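Local coordinates for origin of replication complex subunit 1B (Arabidopsis thaliana, PDB 5HH7), which serves in the plant origin recognition complex, which binds replication origins, and reads the histone H3 tail through its BAH-PHD cassette while regulating transcription of some genes, at residues A[26-31]-A[137-142]; A[34-39]-A[130-135]; A[152-157]-A[179-184]. One frame throughout, in Å; residues are numbered along the deposited sequence.

Contact 1. Residues A[26-31]-A[137-142]; sequences FEIGDD and DKLWKE
Leu139 and Ile28 both carry a gamma carbon beside the backbone N: CG of Leu139 (chi1 -62°) and CG1 of Ile28 (chi1 -65°) each lie anti to the carbonyl carbon, and the two side chains run past one another in opposing senses. Leu139 does most of the touching. Its CD1 packs 3.8 Å from Ile28 CG1 and also lies 3.6 Å from Ile28 N, while its CD2 rests 4.0 Å from Phe26 CB. Leucine suits this place because it forks at CG, so that one methyl reaches Ile28 and the other Phe26. Ile28 also brings its CG2 to 3.6 Å from Asp137 O. The contact is mainly side-chain packing, partly against the backbone.

The bend is a type II turn from Glu27 to Asp30, closed by the hydrogen bond from Asp30 N to Glu27 O, 2.9 Å. Gly29 takes a positive phi of 101°, where a CB would press on the preceding carbonyl O. Asp30 OD2 accepts Glu27 N at 2.8 Å from above the carboxylate plane, and His191 also binds this oxygen. Facing Arg151, Asp137 and Lys138 form a classic beta bulge on strand 132-142, where it pairs antiparallel with strand 148-156 in the mixed BAH sheet.

Contact 2. Residues A[34-39]-A[130-135]; sequences VKRRED and DLWAAR
Two backbone hydrogen bonds join Val34 to Trp132 as an antiparallel hydrogen-bonded pair: Val34 N gives to Trp132 O at 2.8 Å, and Trp132 N to Val34 O at 3.0 Å. The pair places Val34 CB 4.1 Å from Trp132 CB. A beta-branched valine suits this buried strand end, where its CG2 also approaches the methyl of Ala134.

Trp132 NE1 donates to the syn lone pair of Asp39 OD1 at 3.2 Å with an N-H...O angle of 158°, and the carboxylate lies nearly coplanar with the ring. The other oxygen, Asp39 OD2, accepts Arg36 N at 2.9 Å from above the carboxylate plane, within a type I turn running from Arg36 to Asp39.

The pairing belongs to the BAH domain sheet, where strand 31-34 runs antiparallel to strand 132-142 and the chain then leaves the sheet through this turn.

Over the face of the indole comes Arg36. Arg36 CD makes a CH-pi contact with the five-membered ring and lies 3.4 Å from Trp132 CE2. The chain bends at chi3 (66°), which places NE; Arg36 CZ lies over the six-membered ring of Trp132, 4.9 Å from its centroid, a cation-pi contact. The guanidinium plane is steeply turned, 69° from the indole, and presents its edge to the ring, NH1 lying nearest CH2. An arginine offers both methylenes and charge to one aromatic surface, and it also touches Trp154 and Ile183.

Contact 3. Residues A[152-157]-A[179-184]; sequences ARWYMI and DFADIE
Ala152 N donates to Ala181 O at 2.8 Å, the shortest of the three hydrogen bonds between the two segments, and Ala181 N returns a bond to Ala152 O. Farther along, Trp154 N reaches Asp179 O at 3.1 Å. Between these bonds Arg153 and Phe180 form a non-hydrogen-bonded pair, where Phe180 CA approaches Ala152 O to 3.1 Å in a CA-H...O contact.

The side chains divide between two faces. On one, Arg153 and Phe180 run alongside each other in one direction. Arg153 CG stands anti to the backbone N (chi1 -173°), and the chain stays extended to NE; Arg153 CG makes a CH-pi contact over the Phe180 ring, 3.9 Å from its centroid. The long aliphatic stem suits a partly exposed phenylalanine, while the charged head is held by Thr177 O and Glu216.

On the other face, Trp154 spans Asp179 to Ile183. Its NE1 lies 3.5 Å from Ala181 CB, and Ile183 CD1 meets the ring edge 3.7 Å from Trp154 CZ2. The small methyls of Ala152 and Ala181 let the indole come close, Ala152 CB lying over one ring face. Strand 148-156 thus sits in the BAH sheet between strands 175-184 and 132-142, with Ala152 and Trp154 also packing on Ala134 of the latter.

Contacts 2 and 3 pair strands of the BAH sheet, and contact 1 packs the turn after strand 24-27 against strand 132-142 of that sheet, which also serves contact 2. Contacts 2 and 3 are the nearest pair, with centres about 8 Å apart: Ala133 O lies 2.8 Å from Tyr155 N, a probable hydrogen bond, and Trp132 CB lies 3.5 Å from Trp154 CZ3. Contact 1 is joined to contact 2 by a salt bridge from Asp31 OD1 to Arg135 NE at 3.1 Å. Asp31 OD1 also lies 2.6 Å from Tyr155 OH of contact 3, a probable hydrogen bond, so one buried acid links all three. Each lies away from the zinc sites of the PHD finger and the H3-binding regions.

Contact 1. Residues A[26-31]-A[137-142]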
loop_
_atom_site.group_PDB
_atom_site.type_symbol
_atom_site.label_atom_id
_atom_site.label_comp_id
_atom_site.label_asym_id
_atom_site.label_seq_id
_atom_site.Cartn_x
_atom_site.Cartn_y
_atom_site.Cartn_z
ATOM N N PHE A 26 5.810 8.990 13.952
ATOM C CA PHE A 26 6.231 9.044 12.558
ATOM C C PHE A 26 7.719 9.356 12.482
ATOM O O PHE A 26 8.219 10.211 13.209
ATOM C CB PHE A 26 5.424 10.088 11.782
ATOM C CG PHE A 26 3.961 9.758 11.667
ATOM C CD1 PHE A 26 3.495 8.977 10.622
ATOM C CD2 PHE A 26 3.056 10.224 12.605
ATOM C CE1 PHE A 26 2.149 8.672 10.514
ATOM C CE2 PHE A 26 1.711 9.919 12.502
ATOM C CZ PHE A 26 1.257 9.143 11.458
ATOM N N GLU A 27 8.420 8.656 11.596
ATOM C CA GLU A 27 9.870 8.757 11.508
ATOM C C GLU A 27 10.293 8.908 10.052
ATOM O O GLU A 27 9.616 8.412 9.152
ATOM C CB GLU A 27 10.506 7.508 12.123
ATOM C CG GLU A 27 12.023 7.499 12.150
ATOM C CD GLU A 27 12.576 6.402 13.044
ATOM O OE1 GLU A 27 11.777 5.585 13.547
ATOM O OE2 GLU A 27 13.808 6.361 13.245
ATOM N N ILE A 28 11.398 9.610 9.820
ATOM C CA ILE A 28 11.968 9.710 8.481
ATOM C C ILE A 28 12.162 8.313 7.906
ATOM O O ILE A 28 12.734 7.439 8.557
ATOM C CB ILE A 28 13.323 10.443 8.494
ATOM C CG1 ILE A 28 13.143 11.898 8.930
ATOM C CG2 ILE A 28 13.979 10.379 7.122
ATOM C CD1 ILE A 28 14.449 12.661 9.075
ATOM N N GLY A 29 11.662 8.101 6.694
ATOM C CA GLY A 29 11.780 6.809 6.045
ATOM C C GLY A 29 10.510 5.986 6.135
ATOM O O GLY A 29 10.374 4.973 5.449
ATOM N N ASP A 30 9.582 6.413 6.988
ATOM C CA ASP A 30 8.280 5.759 7.080
ATOM C C ASP A 30 7.509 5.916 5.774
ATOM O O ASP A 30 7.692 6.892 5.053
ATOM C CB ASP A 30 7.442 6.345 8.221
ATOM C CG ASP A 30 7.859 5.831 9.586
ATOM O OD1 ASP A 30 8.767 4.976 9.660
ATOM O OD2 ASP A 30 7.258 6.277 10.589
ATOM N N ASP A 31 6.645 4.949 5.486
ATOM C CA ASP A 31 5.733 5.028 4.352
ATOM C C ASP A 31 4.313 5.239 4.877
ATOM O O ASP A 31 3.904 4.594 5.846
ATOM C CB ASP A 31 5.817 3.746 3.524
ATOM C CG ASP A 31 7.210 3.505 2.967
ATOM O OD1 ASP A 31 7.737 4.402 2.274
ATOM O OD2 ASP A 31 7.785 2.427 3.238
ATOM N N ASP A 137 10.240 12.149 3.889
ATOM C CA ASP A 137 11.587 12.643 3.630
ATOM C C ASP A 137 12.064 13.522 4.780
ATOM O O ASP A 137 13.193 13.386 5.253
ATOM C CB ASP A 137 11.608 13.427 2.316
ATOM C CG ASP A 137 13.005 13.825 1.894
ATOM O OD1 ASP A 137 13.768 12.940 1.456
ATOM O OD2 ASP A 137 13.334 15.026 1.989
ATOM N N LYS A 138 11.196 14.425 5.223
ATOM C CA LYS A 138 11.494 15.303 6.351
ATOM C C LYS A 138 10.257 15.446 7.231
ATOM O O LYS A 138 9.141 15.196 6.782
ATOM C CB LYS A 138 11.920 16.690 5.861
ATOM C CG LYS A 138 13.142 16.714 4.954
ATOM C CD LYS A 138 14.414 16.389 5.716
ATOM C CE LYS A 138 15.638 16.596 4.836
ATOM N NZ LYS A 138 15.517 15.841 3.557
ATOM N N LEU A 139 10.468 15.831 8.486
ATOM C CA LEU A 139 9.383 16.224 9.381
ATOM C C LEU A 139 9.780 17.523 10.059
ATOM O O LEU A 139 10.925 17.678 10.481
ATOM C CB LEU A 139 9.137 15.164 10.455
ATOM C CG LEU A 139 8.695 13.761 10.043
ATOM C CD1 LEU A 139 9.779 12.758 10.393
ATOM C CD2 LEU A 139 7.376 13.394 10.715
ATOM N N TRP A 140 8.844 18.458 10.173
ATOM C CA TRP A 140 9.146 19.700 10.877
ATOM C C TRP A 140 7.928 20.388 11.476
ATOM O O TRP A 140 6.789 20.159 11.060
ATOM C CB TRP A 140 9.902 20.679 9.972
ATOM C CG TRP A 140 9.044 21.397 8.970
ATOM C CD1 TRP A 140 8.393 22.586 9.145
ATOM C CD2 TRP A 140 8.761 20.978 7.630
ATOM N NE1 TRP A 140 7.717 22.928 7.999
ATOM C CE2 TRP A 140 7.927 21.958 7.054
ATOM C CE3 TRP A 140 9.127 19.868 6.863
ATOM C CZ2 TRP A 140 7.455 21.862 5.745
ATOM C CZ3 TRP A 140 8.660 19.775 5.562
ATOM C CH2 TRP A 140 7.831 20.765 5.018
ATOM N N LYS A 141 8.191 21.234 12.465
ATOM C CA LYS A 141 7.178 22.108 13.020
ATOM C C LYS A 141 7.380 23.496 12.429
ATOM O O LYS A 141 8.479 24.046 12.475
ATOM C CB LYS A 141 7.292 22.162 14.545
ATOM C CG LYS A 141 6.230 23.017 15.214
ATOM C CD LYS A 141 6.337 22.950 16.730
ATOM C CE LYS A 141 7.686 23.455 17.214
ATOM N NZ LYS A 141 7.780 23.441 18.702
ATOM N N GLU A 142 6.317 24.047 11.856
ATOM C CA GLU A 142 6.353 25.398 11.321
ATOM C C GLU A 142 6.344 26.377 12.494
ATOM O O GLU A 142 5.417 26.373 13.302
ATOM C CB GLU A 142 5.145 25.628 10.408
ATOM C CG GLU A 142 5.197 26.899 9.575
ATOM C CD GLU A 142 6.112 26.782 8.367
ATOM O OE1 GLU A 142 6.451 25.644 7.976
ATOM O OE2 GLU A 142 6.485 27.832 7.802
#

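Contact 2. Residues A[34-39]-A[130-135]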
loop_
_atom_site.group_PDB
_atom_site.type_symbol
_atom_site.label_atom_id
_atom_site.label_comp_id
_atom_site.label_asym_id
_atom_site.label_seq_id
_atom_site.Cartn_x
_atom_site.Cartn_y
_atom_site.Cartn_z
ATOM N N VAL A 34 -1.691 9.022 2.162
ATOM C CA VAL A 34 -1.972 10.448 2.284
ATOM C C VAL A 34 -3.246 10.866 1.549
ATOM O O VAL A 34 -3.496 10.453 0.412
ATOM C CB VAL A 34 -0.793 11.317 1.784
ATOM C CG1 VAL A 34 -1.122 12.802 1.912
ATOM C CG2 VAL A 34 0.480 10.985 2.556
ATOM N N LYS A 35 -4.051 11.683 2.220
ATOM C CA LYS A 35 -5.198 12.327 1.602
ATOM C C LYS A 35 -4.915 13.820 1.513
ATOM O O LYS A 35 -5.014 14.535 2.511
ATOM C CB LYS A 35 -6.453 12.083 2.439
ATOM C CG LYS A 35 -7.673 12.904 2.030
ATOM C CD LYS A 35 -8.202 12.474 0.686
ATOM C CE LYS A 35 -9.719 12.320 0.681
ATOM N NZ LYS A 35 -10.470 13.612 0.731
ATOM N N ARG A 36 -4.559 14.289 0.324
ATOM C CA ARG A 36 -4.186 15.689 0.143
ATOM C C ARG A 36 -5.391 16.624 0.256
ATOM O O ARG A 36 -6.528 16.225 -0.002
ATOM C CB ARG A 36 -3.467 15.887 -1.194
ATOM C CG ARG A 36 -2.187 15.069 -1.335
ATOM C CD ARG A 36 -1.415 15.433 -2.600
ATOM N NE ARG A 36 -0.899 16.800 -2.568
ATOM C CZ ARG A 36 -0.066 17.306 -3.472
ATOM N NH1 ARG A 36 0.357 16.557 -4.484
ATOM N NH2 ARG A 36 0.349 18.563 -3.367
ATOM N N ARG A 37 -5.126 17.869 0.647
ATOM C CA ARG A 37 -6.173 18.871 0.839
ATOM C C ARG A 37 -7.033 19.051 -0.405
ATOM O O ARG A 37 -8.246 19.248 -0.317
ATOM C CB ARG A 37 -5.560 20.223 1.213
ATOM C CG ARG A 37 -4.893 20.264 2.568
ATOM C CD ARG A 37 -5.882 19.962 3.674
ATOM N NE ARG A 37 -5.380 20.399 4.971
ATOM C CZ ARG A 37 -5.934 20.077 6.134
ATOM N NH1 ARG A 37 -7.008 19.300 6.170
ATOM N NH2 ARG A 37 -5.406 20.528 7.263
ATOM N N GLU A 38 -6.388 18.980 -1.564
ATOM C CA GLU A 38 -7.044 19.273 -2.830
ATOM C C GLU A 38 -7.842 18.084 -3.371
ATOM O O GLU A 38 -8.591 18.227 -4.339
ATOM C CB GLU A 38 -6.012 19.732 -3.865
ATOM C CG GLU A 38 -5.196 20.956 -3.450
ATOM C CD GLU A 38 -3.999 20.608 -2.576
ATOM O OE1 GLU A 38 -3.895 19.443 -2.140
ATOM O OE2 GLU A 38 -3.158 21.501 -2.332
ATOM N N ASP A 39 -7.684 16.920 -2.747
ATOM C CA ASP A 39 -8.376 15.715 -3.194
ATOM C C ASP A 39 -9.894 15.859 -3.095
ATOM O O ASP A 39 -10.411 16.542 -2.211
ATOM C CB ASP A 39 -7.913 14.493 -2.399
ATOM C CG ASP A 39 -6.474 14.114 -2.691
ATOM O OD1 ASP A 39 -5.883 14.676 -3.637
ATOM O OD2 ASP A 39 -5.935 13.240 -1.980
ATOM N N ASP A 130 -7.118 6.726 -6.013
ATOM C CA ASP A 130 -8.048 7.565 -5.265
ATOM C C ASP A 130 -7.480 8.041 -3.928
ATOM O O ASP A 130 -8.173 8.679 -3.138
ATOM C CB ASP A 130 -9.384 6.848 -5.082
ATOM C CG ASP A 130 -10.124 6.674 -6.394
ATOM O OD1 ASP A 130 -10.156 7.642 -7.184
ATOM O OD2 ASP A 130 -10.657 5.572 -6.641
ATOM N N LEU A 131 -6.219 7.712 -3.679
ATOM C CA LEU A 131 -5.453 8.357 -2.618
ATOM C C LEU A 131 -3.969 8.201 -2.903
ATOM O O LEU A 131 -3.595 7.541 -3.869
ATOM C CB LEU A 131 -5.835 7.852 -1.218
ATOM C CG LEU A 131 -5.812 6.376 -0.829
ATOM C CD1 LEU A 131 -4.402 5.903 -0.546
ATOM C CD2 LEU A 131 -6.693 6.165 0.390
ATOM N N TRP A 132 -3.133 8.814 -2.071
ATOM C CA TRP A 132 -1.700 8.859 -2.323
ATOM C C TRP A 132 -0.935 7.997 -1.329
ATOM O O TRP A 132 -1.447 7.651 -0.263
ATOM C CB TRP A 132 -1.177 10.294 -2.208
ATOM C CG TRP A 132 -1.865 11.306 -3.071
ATOM C CD1 TRP A 132 -3.142 11.766 -2.935
ATOM C CD2 TRP A 132 -1.298 12.019 -4.178
ATOM N NE1 TRP A 132 -3.412 12.705 -3.901
ATOM C CE2 TRP A 132 -2.297 12.878 -4.677
ATOM C CE3 TRP A 132 -0.045 12.007 -4.802
ATOM C CZ2 TRP A 132 -2.085 13.720 -5.767
ATOM C CZ3 TRP A 132 0.165 12.845 -5.889
ATOM C CH2 TRP A 132 -0.850 13.687 -6.360
ATOM N N ALA A 133 0.299 7.667 -1.690
ATOM C CA ALA A 133 1.241 7.046 -0.770
ATOM C C ALA A 133 2.562 7.788 -0.894
ATOM O O ALA A 133 2.948 8.200 -1.991
ATOM C CB ALA A 133 1.422 5.575 -1.097
ATOM N N ALA A 134 3.249 7.972 0.228
ATOM C CA ALA A 134 4.503 8.712 0.230
ATOM C C ALA A 134 5.486 8.150 1.238
ATOM O O ALA A 134 5.095 7.529 2.229
ATOM C CB ALA A 134 4.247 10.184 0.530
ATOM N N ARG A 135 6.767 8.370 0.974
ATOM C CA ARG A 135 7.801 8.126 1.962
ATOM C C ARG A 135 8.113 9.448 2.649
ATOM O O ARG A 135 8.199 10.492 1.999
ATOM C CB ARG A 135 9.057 7.552 1.304
ATOM C CG ARG A 135 10.278 7.529 2.214
ATOM C CD ARG A 135 11.246 6.436 1.799
ATOM N NE ARG A 135 10.725 5.113 2.130
ATOM C CZ ARG A 135 11.233 3.974 1.670
ATOM N NH1 ARG A 135 12.276 3.995 0.846
ATOM N NH2 ARG A 135 10.694 2.815 2.027
#

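Contact 3. Residues A[152-157]-A[179-184]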
loop_
_atom_site.group_PDB
_atom_site.type_symbol
_atom_site.label_atom_id
_atom_site.label_comp_id
_atom_site.label_asym_id
_atom_site.label_seq_id
_atom_site.Cartn_x
_atom_site.Cartn_y
_atom_site.Cartn_z
ATOM N N ALA A 152 6.929 15.070 1.660
ATOM C CA ALA A 152 6.534 13.778 1.122
ATOM C C ALA A 152 7.254 13.480 -0.183
ATOM O O ALA A 152 7.350 14.343 -1.049
ATOM C CB ALA A 152 5.029 13.741 0.907
ATOM N N ARG A 153 7.764 12.258 -0.312
ATOM C CA ARG A 153 8.283 11.777 -1.585
ATOM C C ARG A 153 7.274 10.777 -2.126
ATOM O O ARG A 153 7.111 9.687 -1.574
ATOM C CB ARG A 153 9.652 11.117 -1.416
ATOM C CG ARG A 153 10.314 10.743 -2.742
ATOM C CD ARG A 153 11.672 10.075 -2.547
ATOM N NE ARG A 153 12.257 9.674 -3.826
ATOM C CZ ARG A 153 13.420 9.039 -3.953
ATOM N NH1 ARG A 153 14.132 8.730 -2.875
ATOM N NH2 ARG A 153 13.872 8.716 -5.159
ATOM N N TRP A 154 6.591 11.157 -3.201
ATOM C CA TRP A 154 5.427 10.411 -3.671
ATOM C C TRP A 154 5.754 9.063 -4.298
ATOM O O TRP A 154 6.688 8.941 -5.093
ATOM C CB TRP A 154 4.629 11.243 -4.682
ATOM C CG TRP A 154 4.099 12.535 -4.139
ATOM C CD1 TRP A 154 4.425 13.793 -4.557
ATOM C CD2 TRP A 154 3.150 12.698 -3.077
ATOM N NE1 TRP A 154 3.735 14.730 -3.824
ATOM C CE2 TRP A 154 2.944 14.084 -2.910
ATOM C CE3 TRP A 154 2.453 11.809 -2.254
ATOM C CZ2 TRP A 154 2.074 14.601 -1.950
ATOM C CZ3 TRP A 154 1.590 12.326 -1.301
ATOM C CH2 TRP A 154 1.406 13.707 -1.160
ATOM N N TYR A 155 4.969 8.052 -3.941
ATOM C CA TYR A 155 4.934 6.822 -4.708
ATOM C C TYR A 155 3.973 7.046 -5.869
ATOM O O TYR A 155 3.184 8.000 -5.866
ATOM C CB TYR A 155 4.464 5.639 -3.855
ATOM C CG TYR A 155 5.492 5.136 -2.859
ATOM C CD1 TYR A 155 6.519 4.288 -3.261
ATOM C CD2 TYR A 155 5.426 5.493 -1.516
ATOM C CE1 TYR A 155 7.460 3.818 -2.361
ATOM C CE2 TYR A 155 6.367 5.028 -0.604
ATOM C CZ TYR A 155 7.381 4.189 -1.034
ATOM O OH TYR A 155 8.320 3.715 -0.146
ATOM N N MET A 156 4.046 6.172 -6.863
ATOM C CA MET A 156 3.138 6.234 -7.999
ATOM C C MET A 156 2.793 4.821 -8.457
ATOM O O MET A 156 3.671 3.966 -8.564
ATOM C CB MET A 156 3.766 7.031 -9.147
ATOM C CG MET A 156 2.941 7.045 -10.438
ATOM S SD MET A 156 3.695 8.040 -11.750
ATOM C CE MET A 156 3.434 9.697 -11.115
ATOM N N ILE A 157 1.514 4.573 -8.714
ATOM C CA ILE A 157 1.094 3.279 -9.236
ATOM C C ILE A 157 1.429 3.215 -10.725
ATOM O O ILE A 157 1.462 4.245 -11.400
ATOM C CB ILE A 157 -0.410 3.020 -8.992
ATOM C CG1 ILE A 157 -1.266 4.049 -9.730
ATOM C CG2 ILE A 157 -0.715 3.037 -7.498
ATOM C CD1 ILE A 157 -2.762 3.799 -9.598
ATOM N N ASP A 179 9.280 13.090 -7.241
ATOM C CA ASP A 179 8.369 14.193 -6.958
ATOM C C ASP A 179 8.254 14.371 -5.448
ATOM O O ASP A 179 8.016 13.402 -4.725
ATOM C CB ASP A 179 6.980 13.908 -7.536
ATOM C CG ASP A 179 6.920 14.083 -9.045
ATOM O OD1 ASP A 179 7.987 14.233 -9.680
ATOM O OD2 ASP A 179 5.796 14.065 -9.594
ATOM N N PHE A 180 8.415 15.605 -4.979
ATOM C CA PHE A 180 8.307 15.916 -3.555
ATOM C C PHE A 180 7.293 17.030 -3.311
ATOM O O PHE A 180 7.061 17.867 -4.183
ATOM C CB PHE A 180 9.655 16.366 -2.988
ATOM C CG PHE A 180 10.732 15.319 -3.039
ATOM C CD1 PHE A 180 11.426 15.073 -4.214
ATOM C CD2 PHE A 180 11.077 14.611 -1.901
ATOM C CE1 PHE A 180 12.427 14.123 -4.256
ATOM C CE2 PHE A 180 12.081 13.661 -1.936
ATOM C CZ PHE A 180 12.758 13.418 -3.116
ATOM N N ALA A 181 6.710 17.053 -2.116
ATOM C CA ALA A 181 5.780 18.116 -1.748
ATOM C C ALA A 181 5.710 18.317 -0.239
ATOM O O ALA A 181 5.887 17.372 0.535
ATOM C CB ALA A 181 4.393 17.825 -2.301
ATOM N N ASP A 182 5.449 19.555 0.167
ATOM C CA ASP A 182 5.183 19.863 1.565
ATOM C C ASP A 182 3.728 19.547 1.873
ATOM O O ASP A 182 2.819 20.058 1.221
ATOM C CB ASP A 182 5.481 21.331 1.871
ATOM C CG ASP A 182 6.949 21.677 1.702
ATOM O OD1 ASP A 182 7.764 20.752 1.497
ATOM O OD2 ASP A 182 7.288 22.876 1.786
ATOM N N ILE A 183 3.522 18.698 2.873
ATOM C CA ILE A 183 2.199 18.208 3.227
ATOM C C ILE A 183 2.015 18.291 4.737
ATOM O O ILE A 183 2.892 17.884 5.494
ATOM C CB ILE A 183 2.031 16.737 2.788
ATOM C CG1 ILE A 183 2.088 16.611 1.263
ATOM C CG2 ILE A 183 0.731 16.156 3.321
ATOM C CD1 ILE A 183 0.831 17.082 0.558
ATOM N N GLU A 184 0.882 18.827 5.179
ATOM C CA GLU A 184 0.584 18.878 6.605
ATOM C C GLU A 184 0.419 17.461 7.144
ATOM O O GLU A 184 -0.177 16.609 6.483
ATOM C CB GLU A 184 -0.685 19.691 6.858
ATOM C CG GLU A 184 -0.544 21.170 6.548
ATOM C CD GLU A 184 -1.867 21.819 6.192
ATOM O OE1 GLU A 184 -2.179 22.888 6.758
ATOM O OE2 GLU A 184 -2.590 21.265 5.336
#